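Local coordinates for protein adenylyltransferase and sulfurtransferase uba4 (Chaetomium thermophilum, PDB 6YUB) that probably activates the C-terminal Gly-Gly of the ubiquitin-like protein Urm1 by adenylylation and passes sulfur to it for tRNA thiolation, this chain being its ThiF-type adenylyltransferase part, at residues B[173-177]-B[282-288]; B[180-184]-B[272-276]. All blocks are in the same frame, centred on the assembly; numbering follows the deposited sequence.

Interaction 1: B[173-177]-B[282-288]; sequences PQGVV and CGENSTL. With ZN (zinc ion), chain E.
Segment 173-177 starts with a type II beta turn, P173 to V176, closed by a weak hydrogen bond from V176 N to P173 O (3.3 Å). Q174, at position i+1 of the turn, lies with its CA 4.7 Å from that of C282; its chi1 and chi2 are both t, and the extended side chain carries its amide to L288: Q174 NE2 donates to L288 O (3.0 Å, 169°) and also hydrogen-bonds A281 O, just before the second segment. G175 follows at phi/psi 91/-15, where a CB would jam against the preceding carbonyl; G175 N donates to C282 O (3.2 Å), and G175 CA makes a CA-H...O contact with G283 O (3.4 Å). Segment 282-288 leaves a Cys4 zinc site, in which C282 SG (chi1 p) lies 2.2 Å from ZN alongside C184, C187 and C279, and enters a second type II turn, G283 to S286, with G175 and E284 CA atoms 4.5 Å apart. V177, chi1 m, directs its CB toward this turn, V177 CG2 reaching 4.0 Å from E284 OE2.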
loop_
_atom_site.group_PDB
_atom_site.type_symbol
_atom_site.label_atom_id
_atom_site.label_comp_id
_atom_site.label_asym_id
_atom_site.label_seq_id
_atom_site.Cartn_x
_atom_site.Cartn_y
_atom_site.Cartn_z
ATOM N N PRO B 173 -29.734 6.861 10.738
ATOM C CA PRO B 173 -30.030 6.977 12.171
ATOM C C PRO B 173 -30.003 5.631 12.889
ATOM O O PRO B 173 -30.321 4.583 12.316
ATOM C CB PRO B 173 -31.437 7.594 12.197
ATOM C CG PRO B 173 -31.535 8.351 10.914
ATOM C CD PRO B 173 -30.730 7.566 9.903
ATOM N N GLN B 174 -29.621 5.686 14.161
ATOM C CA GLN B 174 -29.588 4.504 15.011
ATOM C C GLN B 174 -30.951 3.824 15.049
ATOM O O GLN B 174 -31.986 4.482 15.182
ATOM C CB GLN B 174 -29.157 4.916 16.421
ATOM C CG GLN B 174 -28.961 3.789 17.413
ATOM C CD GLN B 174 -28.811 4.305 18.839
ATOM O OE1 GLN B 174 -29.361 5.349 19.192
ATOM N NE2 GLN B 174 -28.058 3.579 19.660
ATOM N N GLY B 175 -30.948 2.497 14.918
ATOM C CA GLY B 175 -32.154 1.710 15.048
ATOM C C GLY B 175 -32.923 1.466 13.765
ATOM O O GLY B 175 -33.799 0.589 13.745
ATOM N N VAL B 176 -32.638 2.208 12.700
ATOM C CA VAL B 176 -33.341 2.029 11.434
ATOM C C VAL B 176 -32.801 0.776 10.757
ATOM O O VAL B 176 -31.614 0.702 10.421
ATOM C CB VAL B 176 -33.183 3.259 10.531
ATOM C CG1 VAL B 176 -33.863 3.035 9.192
ATOM C CG2 VAL B 176 -33.748 4.495 11.223
ATOM N N VAL B 177 -33.671 -0.216 10.561
ATOM C CA VAL B 177 -33.254 -1.484 9.972
ATOM C C VAL B 177 -34.287 -1.984 8.968
ATOM O O VAL B 177 -34.262 -3.155 8.569
ATOM C CB VAL B 177 -33.007 -2.543 11.066
ATOM C CG1 VAL B 177 -31.850 -2.129 11.962
ATOM C CG2 VAL B 177 -34.275 -2.765 11.892
ATOM N N CYS B 282 -25.885 0.262 16.599
ATOM C CA CYS B 282 -26.748 0.787 15.551
ATOM C C CYS B 282 -27.945 -0.105 15.253
ATOM O O CYS B 282 -28.770 0.254 14.407
ATOM C CB CYS B 282 -25.939 1.010 14.263
ATOM S SG CYS B 282 -25.129 -0.465 13.574
ATOM N N GLY B 283 -28.078 -1.238 15.932
ATOM C CA GLY B 283 -29.127 -2.184 15.634
ATOM C C GLY B 283 -30.468 -1.803 16.228
ATOM O O GLY B 283 -30.640 -0.762 16.862
ATOM N N GLU B 284 -31.440 -2.686 16.006
ATOM C CA GLU B 284 -32.777 -2.495 16.550
ATOM C C GLU B 284 -32.740 -2.555 18.072
ATOM O O GLU B 284 -31.975 -3.323 18.662
ATOM C CB GLU B 284 -33.719 -3.567 15.997
ATOM C CG GLU B 284 -35.200 -3.260 16.144
ATOM C CD GLU B 284 -36.071 -4.251 15.392
ATOM O OE1 GLU B 284 -35.826 -5.474 15.508
ATOM O OE2 GLU B 284 -36.992 -3.808 14.673
ATOM N N ASN B 285 -33.568 -1.727 18.706
ATOM C CA ASN B 285 -33.702 -1.711 20.163
ATOM C C ASN B 285 -32.388 -1.369 20.857
ATOM O O ASN B 285 -32.168 -1.745 22.015
ATOM C CB ASN B 285 -34.230 -3.053 20.682
ATOM C CG ASN B 285 -35.565 -3.422 20.084
ATOM O OD1 ASN B 285 -36.430 -2.567 19.902
ATOM N ND2 ASN B 285 -35.741 -4.702 19.766
ATOM N N SER B 286 -31.500 -0.660 20.165
ATOM C CA SER B 286 -30.247 -0.247 20.779
ATOM C C SER B 286 -30.523 0.605 22.013
ATOM O O SER B 286 -31.409 1.463 22.009
ATOM C CB SER B 286 -29.392 0.534 19.781
ATOM O OG SER B 286 -28.126 0.831 20.334
ATOM N N THR B 287 -29.764 0.354 23.074
ATOM C CA THR B 287 -29.840 1.147 24.294
ATOM C C THR B 287 -28.617 2.039 24.478
ATOM O O THR B 287 -28.474 2.678 25.527
ATOM C CB THR B 287 -30.019 0.235 25.511
ATOM O OG1 THR B 287 -29.076 -0.841 25.448
ATOM C CG2 THR B 287 -31.434 -0.326 25.547
ATOM N N LEU B 288 -27.728 2.088 23.488
ATOM C CA LEU B 288 -26.600 3.006 23.524
ATOM C C LEU B 288 -27.099 4.435 23.355
ATOM O O LEU B 288 -27.925 4.717 22.481
ATOM C CB LEU B 288 -25.604 2.651 22.423
ATOM C CG LEU B 288 -24.520 3.671 22.072
ATOM C CD1 LEU B 288 -23.500 3.798 23.188
ATOM C CD2 LEU B 288 -23.844 3.288 20.757
HETATM ZN ZN ZN E . -23.285 -1.510 14.184
#

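Interaction 2: B[180-184]-B[272-276]; sequences KAAPC and MGGRK. With ZN (zinc ion), chain E.
The unusual feature is an arginine, R275, that meets an extended, irregular segment with both its backbone N and a face of its guanidinium, although 180-184 and 272-276 share a single direct hydrogen bond. Both segments are irregular, and they meet beside the Cys4 zinc site of this ThiF-type domain, to which 180-184 contributes C184, with C184 SG 2.3 Å from ZN; C187, C279 and C282 complete the site. C184 also occupies the N-cap position of helix 185-188, where its side chain caps a backbone N.

The closest CA pair is P183 with R275, at 4.0 Å. A181, extended at phi/psi -146/149, accepts the direct bond, R275 N to A181 O (2.9 Å, 169°). G274, just before R275, sits at -76/-170, where an ideal CB would come within a tight 3.1 Å of A181 O, so a side chain here would crowd that carbonyl at this backbone separation. P183 CG packs on G273 O at 3.3 Å, and A182 O lies 3.6 Å from R275 CB.

The t, t, m rotamer of R275 lays one face of its guanidinium over A181 CB, whose bond points toward the other segment and which is 3.9 Å from R275 CB. Beyond the two segments the guanidinium hydrogen-bonds through NH2 to T172 O and through NH1 to P173 O and V176 O. One water joins the segments, donating to A182 O at 2.7 Å and accepting from R275 NH2 at 3.2 Å.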
loop_
_atom_site.group_PDB
_atom_site.type_symbol
_atom_site.label_atom_id
_atom_site.label_comp_id
_atom_site.label_asym_id
_atom_site.label_seq_id
_atom_site.Cartn_x
_atom_site.Cartn_y
_atom_site.Cartn_z
ATOM N N LYS B 180 -31.734 -0.770 3.518
ATOM C CA LYS B 180 -30.301 -1.018 3.434
ATOM C C LYS B 180 -29.542 0.120 4.112
ATOM O O LYS B 180 -29.830 1.298 3.883
ATOM C CB LYS B 180 -29.865 -1.153 1.977
ATOM C CG LYS B 180 -30.374 -2.408 1.284
ATOM C CD LYS B 180 -29.414 -2.838 0.180
ATOM C CE LYS B 180 -30.127 -3.621 -0.912
ATOM N NZ LYS B 180 -30.982 -2.732 -1.749
ATOM N N ALA B 181 -28.573 -0.234 4.953
ATOM C CA ALA B 181 -27.822 0.758 5.703
ATOM C C ALA B 181 -26.389 0.281 5.874
ATOM O O ALA B 181 -26.127 -0.924 5.960
ATOM C CB ALA B 181 -28.458 1.026 7.075
ATOM N N ALA B 182 -25.465 1.242 5.933
ATOM C CA ALA B 182 -24.060 0.918 6.092
ATOM C C ALA B 182 -23.784 0.430 7.513
ATOM O O ALA B 182 -24.485 0.804 8.462
ATOM C CB ALA B 182 -23.197 2.139 5.784
ATOM N N PRO B 183 -22.764 -0.402 7.691
ATOM C CA PRO B 183 -22.456 -0.910 9.030
ATOM C C PRO B 183 -21.695 0.104 9.868
ATOM O O PRO B 183 -21.139 1.085 9.368
ATOM C CB PRO B 183 -21.582 -2.137 8.743
ATOM C CG PRO B 183 -20.865 -1.772 7.478
ATOM C CD PRO B 183 -21.838 -0.928 6.670
ATOM N N CYS B 184 -21.688 -0.155 11.177
ATOM C CA CYS B 184 -20.789 0.527 12.093
ATOM C C CYS B 184 -19.624 -0.413 12.416
ATOM O O CYS B 184 -19.564 -1.554 11.942
ATOM C CB CYS B 184 -21.531 0.961 13.356
ATOM S SG CYS B 184 -21.446 -0.221 14.690
ATOM N N MET B 272 -17.698 -6.455 3.427
ATOM C CA MET B 272 -18.399 -6.500 4.699
ATOM C C MET B 272 -19.906 -6.511 4.471
ATOM O O MET B 272 -20.406 -6.091 3.426
ATOM C CB MET B 272 -18.022 -5.298 5.570
ATOM C CG MET B 272 -16.576 -5.279 6.026
ATOM S SD MET B 272 -16.190 -6.550 7.245
ATOM C CE MET B 272 -15.224 -7.682 6.249
ATOM N N GLY B 273 -20.627 -6.998 5.477
ATOM C CA GLY B 273 -22.069 -6.923 5.456
ATOM C C GLY B 273 -22.566 -5.545 5.835
ATOM O O GLY B 273 -21.822 -4.686 6.307
ATOM N N GLY B 274 -23.858 -5.333 5.614
ATOM C CA GLY B 274 -24.501 -4.097 6.000
ATOM C C GLY B 274 -24.756 -4.041 7.493
ATOM O O GLY B 274 -24.283 -4.868 8.274
ATOM N N ARG B 275 -25.524 -3.028 7.892
ATOM C CA ARG B 275 -25.901 -2.878 9.291
ATOM C C ARG B 275 -26.566 -4.150 9.803
ATOM O O ARG B 275 -27.468 -4.695 9.167
ATOM C CB ARG B 275 -26.847 -1.685 9.450
ATOM C CG ARG B 275 -27.618 -1.668 10.764
ATOM C CD ARG B 275 -28.411 -0.379 10.917
ATOM N NE ARG B 275 -27.533 0.775 11.105
ATOM C CZ ARG B 275 -27.953 2.035 11.162
ATOM N NH1 ARG B 275 -29.242 2.316 11.037
ATOM N NH2 ARG B 275 -27.079 3.016 11.338
ATOM N N LYS B 276 -26.104 -4.624 10.956
ATOM C CA LYS B 276 -26.710 -5.786 11.592
ATOM C C LYS B 276 -27.934 -5.367 12.395
ATOM O O LYS B 276 -27.924 -4.347 13.092
ATOM C CB LYS B 276 -25.703 -6.495 12.499
ATOM C CG LYS B 276 -24.736 -7.408 11.750
ATOM C CD LYS B 276 -23.873 -8.227 12.706
ATOM C CE LYS B 276 -24.696 -9.251 13.485
ATOM N NZ LYS B 276 -24.283 -9.311 14.919
HETATM ZN ZN ZN E . -23.285 -1.510 14.184
HETATM O O HOH W 1 -24.195 1.591 11.047
#

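In the fold
After the N-terminal helices and the parallel strands 36-40, 60-64, 105-109, 127-130 and 152-158, the chain passes strand 161-167, then 173-177, then 180-184 just before helix 185-188; it returns through helix 208-228 and strands 250-255 and 267-271. Beyond that last, outermost strand, 272-276 packs against 180-184, closing interaction 2, and 282-288 then meets 173-177, closing interaction 1. The inner closure therefore sits within the outer one, with centres 12 Å apart. R275 links them: R275 NH1 lies 2.8 Å from P173 O and 2.9 Å from V176 O, both probable hydrogen bonds, and R275 NE packs 3.5 Å from C282 CB. They also share the zinc. Together they tie the loop after strand 161-167 to the one after strand 267-271.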